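Local atomic coordinates of succinylglutamate desuccinylase (Vibrio parahaemolyticus, PDB entry 2BCO), a protein that probably catalyses the zinc-dependent hydrolysis of N-succinyl-L-glutamate to succinate and L-glutamate, the last step of arginine degradation by the AST pathway. Residues 153-158 and 215-220; 160-165 and 284-289; 166-171 and 194-199. All coordinates share one frame; numbering follows the deposited sequence.

Contact 1: residues 153-158 and 215-220. With ZN (zinc ion), chain C.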
# COMPACT_ATOMS: atom_id res chain seq x y z
N ASP A 153 3.32 0.45 -0.17
CA ASP A 153 2.68 -0.73 -0.75
C ASP A 153 1.51 -0.25 -1.62
O ASP A 153 0.51 0.23 -1.10
CB ASP A 153 2.15 -1.65 0.35
CG ASP A 153 1.68 -2.97 -0.20
OD1 ASP A 153 0.91 -3.69 0.48
OD2 ASP A 153 2.09 -3.31 -1.33
N LEU A 154 1.63 -0.43 -2.93
CA LEU A 154 0.62 0.05 -3.87
C LEU A 154 -0.51 -0.91 -4.26
O LEU A 154 -0.27 -1.98 -4.84
CB LEU A 154 1.32 0.56 -5.12
CG LEU A 154 2.62 1.33 -4.84
CD1 LEU A 154 3.20 1.86 -6.15
CD2 LEU A 154 2.32 2.49 -3.86
N HIS A 155 -1.74 -0.51 -3.95
CA HIS A 155 -2.93 -1.30 -4.23
C HIS A 155 -3.96 -0.53 -5.06
O HIS A 155 -3.71 0.60 -5.49
CB HIS A 155 -3.56 -1.74 -2.90
CG HIS A 155 -2.67 -2.62 -2.07
ND1 HIS A 155 -3.01 -3.91 -1.72
CD2 HIS A 155 -1.44 -2.40 -1.54
CE1 HIS A 155 -2.03 -4.45 -1.02
NE2 HIS A 155 -1.07 -3.56 -0.90
N CYS A 156 -5.10 -1.18 -5.31
CA CYS A 156 -6.22 -0.59 -6.04
C CYS A 156 -7.46 -1.05 -5.27
O CYS A 156 -7.50 -2.18 -4.78
CB CYS A 156 -6.31 -1.12 -7.47
SG CYS A 156 -5.01 -0.58 -8.54
N ALA A 157 -8.46 -0.18 -5.17
CA ALA A 157 -9.69 -0.53 -4.46
C ALA A 157 -10.54 -1.48 -5.29
O ALA A 157 -10.44 -1.50 -6.52
CB ALA A 157 -10.47 0.73 -4.13
N ILE A 158 -11.38 -2.26 -4.62
CA ILE A 158 -12.25 -3.21 -5.31
C ILE A 158 -13.66 -2.66 -5.45
O ILE A 158 -14.51 -3.28 -6.08
CB ILE A 158 -12.33 -4.55 -4.55
CG1 ILE A 158 -12.80 -4.29 -3.11
CG2 ILE A 158 -10.98 -5.25 -4.59
CD1 ILE A 158 -13.09 -5.55 -2.32
N ALA A 215 5.47 3.76 6.59
CA ALA A 215 4.73 2.90 5.70
C ALA A 215 3.27 3.20 5.45
O ALA A 215 2.56 3.72 6.31
CB ALA A 215 4.87 1.47 6.20
N LEU A 216 2.82 2.86 4.25
CA LEU A 216 1.44 3.07 3.89
C LEU A 216 0.98 2.00 2.94
O LEU A 216 1.78 1.41 2.21
CB LEU A 216 1.24 4.41 3.17
CG LEU A 216 1.62 5.76 3.77
CD1 LEU A 216 1.66 6.79 2.63
CD2 LEU A 216 0.61 6.17 4.84
N THR A 217 -0.32 1.77 2.95
CA THR A 217 -0.94 0.87 2.00
C THR A 217 -1.70 1.93 1.21
O THR A 217 -2.52 2.64 1.78
CB THR A 217 -1.92 -0.09 2.67
OG1 THR A 217 -1.19 -0.96 3.55
CG2 THR A 217 -2.65 -0.92 1.61
N MSE A 218 -1.40 2.06 -0.07
CA MSE A 218 -2.06 3.08 -0.88
C MSE A 218 -3.06 2.51 -1.89
O MSE A 218 -2.72 1.65 -2.71
CB MSE A 218 -1.00 3.93 -1.59
CG MSE A 218 -0.01 4.59 -0.63
SE MSE A 218 1.44 5.57 -1.47
CE MSE A 218 0.56 7.29 -1.59
N GLU A 219 -4.30 2.98 -1.81
CA GLU A 219 -5.36 2.55 -2.73
C GLU A 219 -5.39 3.50 -3.92
O GLU A 219 -5.97 4.60 -3.85
CB GLU A 219 -6.72 2.58 -2.02
CG GLU A 219 -6.78 1.82 -0.70
CD GLU A 219 -6.59 0.31 -0.85
OE1 GLU A 219 -7.12 -0.28 -1.81
OE2 GLU A 219 -5.93 -0.29 0.02
N LEU A 220 -4.76 3.08 -5.02
CA LEU A 220 -4.67 3.87 -6.24
C LEU A 220 -5.68 3.44 -7.30
O LEU A 220 -5.43 2.52 -8.08
CB LEU A 220 -3.26 3.74 -6.83
CG LEU A 220 -2.10 4.49 -6.20
CD1 LEU A 220 -2.33 4.68 -4.72
CD2 LEU A 220 -0.81 3.73 -6.47
ZN ZN C . -5.06 -4.47 -2.60
O HOH W 1 -0.19 -3.62 2.81
O HOH W 2 -7.30 -3.52 -1.80

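Contact 2: residues 160-165 and 284-289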
# COMPACT_ATOMS: atom_id res chain seq x y z
N GLY A 160 -16.08 1.34 -5.42
CA GLY A 160 -15.97 2.77 -5.64
C GLY A 160 -15.86 3.58 -4.36
O GLY A 160 -16.02 3.06 -3.26
N SER A 161 -15.59 4.87 -4.51
CA SER A 161 -15.47 5.75 -3.36
C SER A 161 -15.43 7.23 -3.75
O SER A 161 -15.06 7.57 -4.88
CB SER A 161 -14.20 5.42 -2.58
OG SER A 161 -14.05 6.28 -1.48
N LYS A 162 -15.83 8.10 -2.83
CA LYS A 162 -15.79 9.53 -3.11
C LYS A 162 -14.33 9.95 -3.08
O LYS A 162 -13.98 11.05 -3.48
CB LYS A 162 -16.62 10.30 -2.08
CG LYS A 162 -16.26 10.02 -0.63
CD LYS A 162 -17.27 10.66 0.32
CE LYS A 162 -16.93 10.36 1.78
NZ LYS A 162 -18.01 10.75 2.74
N HIS A 163 -13.47 9.04 -2.60
CA HIS A 163 -12.03 9.28 -2.54
C HIS A 163 -11.40 8.33 -3.56
O HIS A 163 -11.19 7.15 -3.25
CB HIS A 163 -11.46 8.98 -1.16
CG HIS A 163 -12.03 9.83 -0.06
ND1 HIS A 163 -12.21 11.19 -0.18
CD2 HIS A 163 -12.41 9.51 1.20
CE1 HIS A 163 -12.68 11.67 0.96
NE2 HIS A 163 -12.82 10.67 1.81
N TYR A 164 -11.12 8.82 -4.77
CA TYR A 164 -10.53 7.98 -5.81
C TYR A 164 -9.22 7.37 -5.31
O TYR A 164 -8.90 6.22 -5.62
CB TYR A 164 -10.29 8.79 -7.08
CG TYR A 164 -9.66 7.99 -8.19
CD1 TYR A 164 -10.39 7.04 -8.90
CD2 TYR A 164 -8.32 8.18 -8.53
CE1 TYR A 164 -9.80 6.29 -9.93
CE2 TYR A 164 -7.72 7.44 -9.56
CZ TYR A 164 -8.47 6.50 -10.26
OH TYR A 164 -7.89 5.79 -11.28
N THR A 165 -8.45 8.16 -4.56
CA THR A 165 -7.20 7.70 -3.95
C THR A 165 -7.26 7.96 -2.45
O THR A 165 -7.87 8.94 -2.00
CB THR A 165 -5.95 8.46 -4.48
OG1 THR A 165 -6.09 9.86 -4.23
CG2 THR A 165 -5.74 8.21 -5.96
N PHE A 284 -16.12 4.58 2.32
CA PHE A 284 -16.42 5.90 2.87
C PHE A 284 -17.85 6.34 2.60
O PHE A 284 -18.10 7.52 2.35
CB PHE A 284 -15.46 6.97 2.34
CG PHE A 284 -14.04 6.75 2.75
CD1 PHE A 284 -13.18 5.99 1.96
CD2 PHE A 284 -13.57 7.28 3.95
CE1 PHE A 284 -11.86 5.76 2.36
CE2 PHE A 284 -12.26 7.05 4.36
CZ PHE A 284 -11.40 6.29 3.56
N THR A 285 -18.78 5.39 2.63
CA THR A 285 -20.19 5.72 2.45
C THR A 285 -20.63 6.16 3.85
O THR A 285 -20.52 5.40 4.81
CB THR A 285 -21.02 4.50 1.99
OG1 THR A 285 -20.70 4.19 0.63
CG2 THR A 285 -22.51 4.78 2.10
N SER A 286 -21.10 7.40 3.95
CA SER A 286 -21.51 7.94 5.25
C SER A 286 -22.93 7.60 5.66
O SER A 286 -23.75 7.15 4.86
CB SER A 286 -21.33 9.46 5.26
OG SER A 286 -22.14 10.08 4.27
N PHE A 287 -23.22 7.82 6.94
CA PHE A 287 -24.54 7.56 7.49
C PHE A 287 -24.90 8.70 8.42
O PHE A 287 -24.05 9.51 8.79
CB PHE A 287 -24.55 6.24 8.28
CG PHE A 287 -24.18 5.03 7.46
CD1 PHE A 287 -22.88 4.52 7.50
CD2 PHE A 287 -25.12 4.41 6.63
CE1 PHE A 287 -22.53 3.40 6.72
CE2 PHE A 287 -24.78 3.30 5.85
CZ PHE A 287 -23.48 2.79 5.90
N VAL A 288 -26.17 8.77 8.80
CA VAL A 288 -26.64 9.80 9.71
C VAL A 288 -26.77 9.12 11.06
O VAL A 288 -26.91 7.90 11.11
CB VAL A 288 -28.00 10.37 9.26
CG1 VAL A 288 -28.53 11.33 10.31
CG2 VAL A 288 -27.85 11.09 7.93
N HIS A 289 -26.70 9.88 12.14
CA HIS A 289 -26.80 9.28 13.46
C HIS A 289 -28.05 8.42 13.63
O HIS A 289 -29.15 8.84 13.28
CB HIS A 289 -26.76 10.36 14.56
CG HIS A 289 -27.93 11.30 14.55
ND1 HIS A 289 -28.25 12.08 13.46
CD2 HIS A 289 -28.84 11.60 15.50
CE1 HIS A 289 -29.30 12.83 13.75
NE2 HIS A 289 -29.68 12.55 14.98
O HOH W 3 -17.74 7.33 -0.88

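Contact 3: residues 166-171 and 194-199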
# COMPACT_ATOMS: atom_id res chain seq x y z
N PHE A 166 -6.66 7.06 -1.68
CA PHE A 166 -6.59 7.20 -0.24
C PHE A 166 -5.54 6.23 0.28
O PHE A 166 -5.12 5.34 -0.45
CB PHE A 166 -7.96 7.00 0.44
CG PHE A 166 -8.45 5.57 0.48
CD1 PHE A 166 -8.13 4.74 1.55
CD2 PHE A 166 -9.32 5.09 -0.50
CE1 PHE A 166 -8.68 3.45 1.66
CE2 PHE A 166 -9.87 3.80 -0.40
CZ PHE A 166 -9.55 2.98 0.68
N ALA A 167 -5.11 6.42 1.52
CA ALA A 167 -4.08 5.57 2.09
C ALA A 167 -4.40 5.16 3.51
O ALA A 167 -5.22 5.79 4.19
CB ALA A 167 -2.73 6.28 2.04
N VAL A 168 -3.73 4.11 3.96
CA VAL A 168 -3.92 3.60 5.31
C VAL A 168 -2.57 3.54 6.02
O VAL A 168 -1.64 2.90 5.53
CB VAL A 168 -4.54 2.18 5.28
CG1 VAL A 168 -4.64 1.64 6.69
CG2 VAL A 168 -5.91 2.24 4.64
N SER A 169 -2.48 4.22 7.15
CA SER A 169 -1.25 4.25 7.95
C SER A 169 -1.38 3.24 9.10
O SER A 169 -2.25 3.38 9.96
CB SER A 169 -1.02 5.66 8.51
OG SER A 169 0.13 5.68 9.33
N PRO A 170 -0.49 2.23 9.13
CA PRO A 170 -0.46 1.17 10.15
C PRO A 170 -0.32 1.67 11.58
O PRO A 170 0.21 2.75 11.82
CB PRO A 170 0.74 0.31 9.74
CG PRO A 170 0.88 0.58 8.29
CD PRO A 170 0.65 2.07 8.22
N LYS A 171 -0.80 0.85 12.50
CA LYS A 171 -0.75 1.13 13.93
C LYS A 171 0.43 0.40 14.56
O LYS A 171 0.49 -0.83 14.53
CB LYS A 171 -2.04 0.67 14.61
CG LYS A 171 -2.07 0.91 16.11
CD LYS A 171 -1.97 2.39 16.41
CE LYS A 171 -2.18 2.68 17.87
NZ LYS A 171 -2.19 4.15 18.12
N LEU A 194 -6.27 7.15 6.17
CA LEU A 194 -6.94 6.54 7.32
C LEU A 194 -5.82 6.11 8.30
O LEU A 194 -4.92 5.36 7.92
CB LEU A 194 -7.75 5.33 6.87
CG LEU A 194 -8.92 4.80 7.72
CD1 LEU A 194 -9.01 3.29 7.53
CD2 LEU A 194 -8.73 5.14 9.19
N LEU A 195 -5.88 6.60 9.53
CA LEU A 195 -4.89 6.24 10.54
C LEU A 195 -5.42 5.03 11.30
O LEU A 195 -6.37 5.16 12.06
CB LEU A 195 -4.69 7.41 11.50
CG LEU A 195 -4.32 8.75 10.87
CD1 LEU A 195 -4.25 9.80 11.95
CD2 LEU A 195 -3.00 8.65 10.13
N SER A 196 -4.83 3.86 11.10
CA SER A 196 -5.30 2.67 11.81
C SER A 196 -5.15 2.82 13.32
O SER A 196 -4.25 3.50 13.79
CB SER A 196 -4.52 1.43 11.36
OG SER A 196 -4.81 1.09 10.02
N ASN A 197 -6.05 2.18 14.07
CA ASN A 197 -5.98 2.23 15.53
C ASN A 197 -5.73 0.83 16.06
O ASN A 197 -5.75 0.61 17.27
CB ASN A 197 -7.28 2.80 16.14
CG ASN A 197 -8.43 1.80 16.12
OD1 ASN A 197 -8.52 0.95 15.23
ND2 ASN A 197 -9.34 1.91 17.08
N SER A 198 -5.48 -0.12 15.17
CA SER A 198 -5.24 -1.50 15.59
C SER A 198 -4.20 -2.24 14.73
O SER A 198 -4.20 -2.13 13.51
CB SER A 198 -6.57 -2.27 15.58
OG SER A 198 -6.42 -3.57 16.11
N PRO A 199 -3.29 -3.00 15.37
CA PRO A 199 -2.25 -3.76 14.66
C PRO A 199 -2.88 -4.64 13.60
O PRO A 199 -3.93 -5.24 13.83
CB PRO A 199 -1.58 -4.56 15.77
CG PRO A 199 -1.71 -3.63 16.95
CD PRO A 199 -3.14 -3.17 16.83
O HOH W 4 -2.32 -1.32 11.63
O HOH W 5 -3.91 5.51 15.66

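Contact 1: residues 153-158 and 215-220
Asp153, Leu154 and His155 pair in parallel with Thr217, Met218 and Glu219 through four backbone hydrogen bonds, the strand axes crossing at -41°, so that the sheet is strongly twisted here. One face carries Leu154 and selenomethionine Met218 side by side, CD2 lying 4.0 Å from SE, while Leu220 brings its CD2 to 4.1 Å from Leu154 CB; apolar chains suit this buried layer, which Pro69 helps to cover. The polar groups Asp153, His155, Thr217 and Glu219 stand on the opposite face. Thr217 has CG2 anti to its backbone N, and this methyl sits over one face of the His155 imidazole, offset toward the rim, 3.7 Å from CD2. The hydroxyl branch instead shares water 1 with Asp153 OD1. His155 turns ND1 to the zinc ion at 2.3 Å and NE2 to Asp153 OD1, a hydrogen bond whose modelled length is doubtful; Ser59 holds the other carboxylate oxygen. Glu219 bends at chi2 (-65°), which carries its carboxylate across toward 153-158, and OE1 accepts from water 2 at 3.2 Å. That water lies 2.6 Å from the zinc ion, whose protein ligands are completed by His63 and Glu66. A metal-bound water beside the predicted active-site glutamate is consistent with a hydrolase in which the carboxylate assists attack by water, as in related zinc peptidases.

Contact 2: residues 160-165 and 284-289
His163 drives the edge of its imidazole into the face of the Phe284 ring, a T-shaped pair with planes at 76° and centroids 4.7 Å apart. CD2 makes the touch, 3.5 Å above the phenyl plane and over its centre, so that a polarised ring C-H meets the aromatic electron cloud. Lys162 CG lies over one face of the imidazole, while Phe284 CD2 approaches at its edge; His163 NE2 is hydrogen-bonded to Tyr260 OH, outside the two segments, which, with the packing, would hold the ring in this rotation. Ser161 OG comes obliquely to the phenyl ring, 3.6 Å from CD1. It also accepts from His163 N at 3.0 Å, closing an ST turn, and bonds to Asn283 O, so one hydroxyl serves both sides. Lys162 places CG between its backbone N and carbonyl carbon (chi1 53°) and then runs extended, crossing Phe284 nearly perpendicularly, with Lys162 CE 3.7 Å from Phe284 CB and 3.1 Å from Phe284 O. A long chain suits this exposed margin, where its methylenes pack. Water 3 accepts from Lys162 N at 2.8 Å and donates only weakly to Phe284 O. Phe284 and Thr285 face Ile310 as a G1 beta bulge, with Phe284 in the left-handed backbone region (phi 63°). The T-shaped pair and the bulge residue pack catalytic-domain loop 160-165 against the barrel-sandwich hybrid domain of the AspA/AstE family.

Contact 3: residues 166-171 and 194-199
Val168 and Ser169 pair in parallel with Leu194 and Leu195, the two strands of a beta-alpha-beta unit whose crossover contains helix 179-188. Val168 and Leu194 extend from the same face of the sheet; Val168 CG2 is 4.2 Å from Leu194 CB, whereas CG1, anti to the backbone N, reaches on to Ser196 OG at 3.4 Å. A branched valine can thus serve two neighbours at once. From the other face rise Ser169 and Leu195: Leu195 CD2 turns back to within 3.9 Å of Ser169 CB, and the Ser169 hydroxyl bonds to Arg177 from the connecting segment. Three backbone hydrogen bonds join the segments, the last from Ser196 N to Ser169 O, just where regular strand pairing ends. Beyond it Lys171 takes over. Its CG is anti to the backbone N, and a bend at chi2 (62°) lays the methylenes along the Ser196-Ser198 backbone, with CB 3.6 Å from Ser198 N and CD 3.6 Å from Ser196 O. Lysine fits such a partly exposed margin, since its apolar stem packs while its charged tip meets water. Pro170, which has no N-H to give, turns away to pack on helix 203-211. Arg177 also donates to Ser196 O, and this carbonyl accepts from water 5, which Lys171 NZ reaches weakly. Water 4 links the two segments, accepting from Lys171 N and donating to Ser198 O, each at 2.8 Å.

How the contacts relate
Contacts 1 and 3, their centres about 12 Å apart, are adjoining parts of one sheet: strand 165-169 runs antiparallel to strand 214-220, and Glu219 N lies 2.8 Å from Phe166 O in a probable hydrogen bond. Contact 2 is about 17 Å from each, measured between centres, yet Phe284 meets Phe166 of contact 3 edge to face, Phe284 CE1 lying 3.9 Å from Phe166 CD2. Contact 1 supplies a zinc ligand; the side chains of Val168 and Phe284 are about 10 and 13 Å from the ion, and about 5 and 7 Å from that of Glu219, measured between nearest atoms. An aromatic bridge therefore connects the hybrid domain to the strand beside the predicted active-site residue.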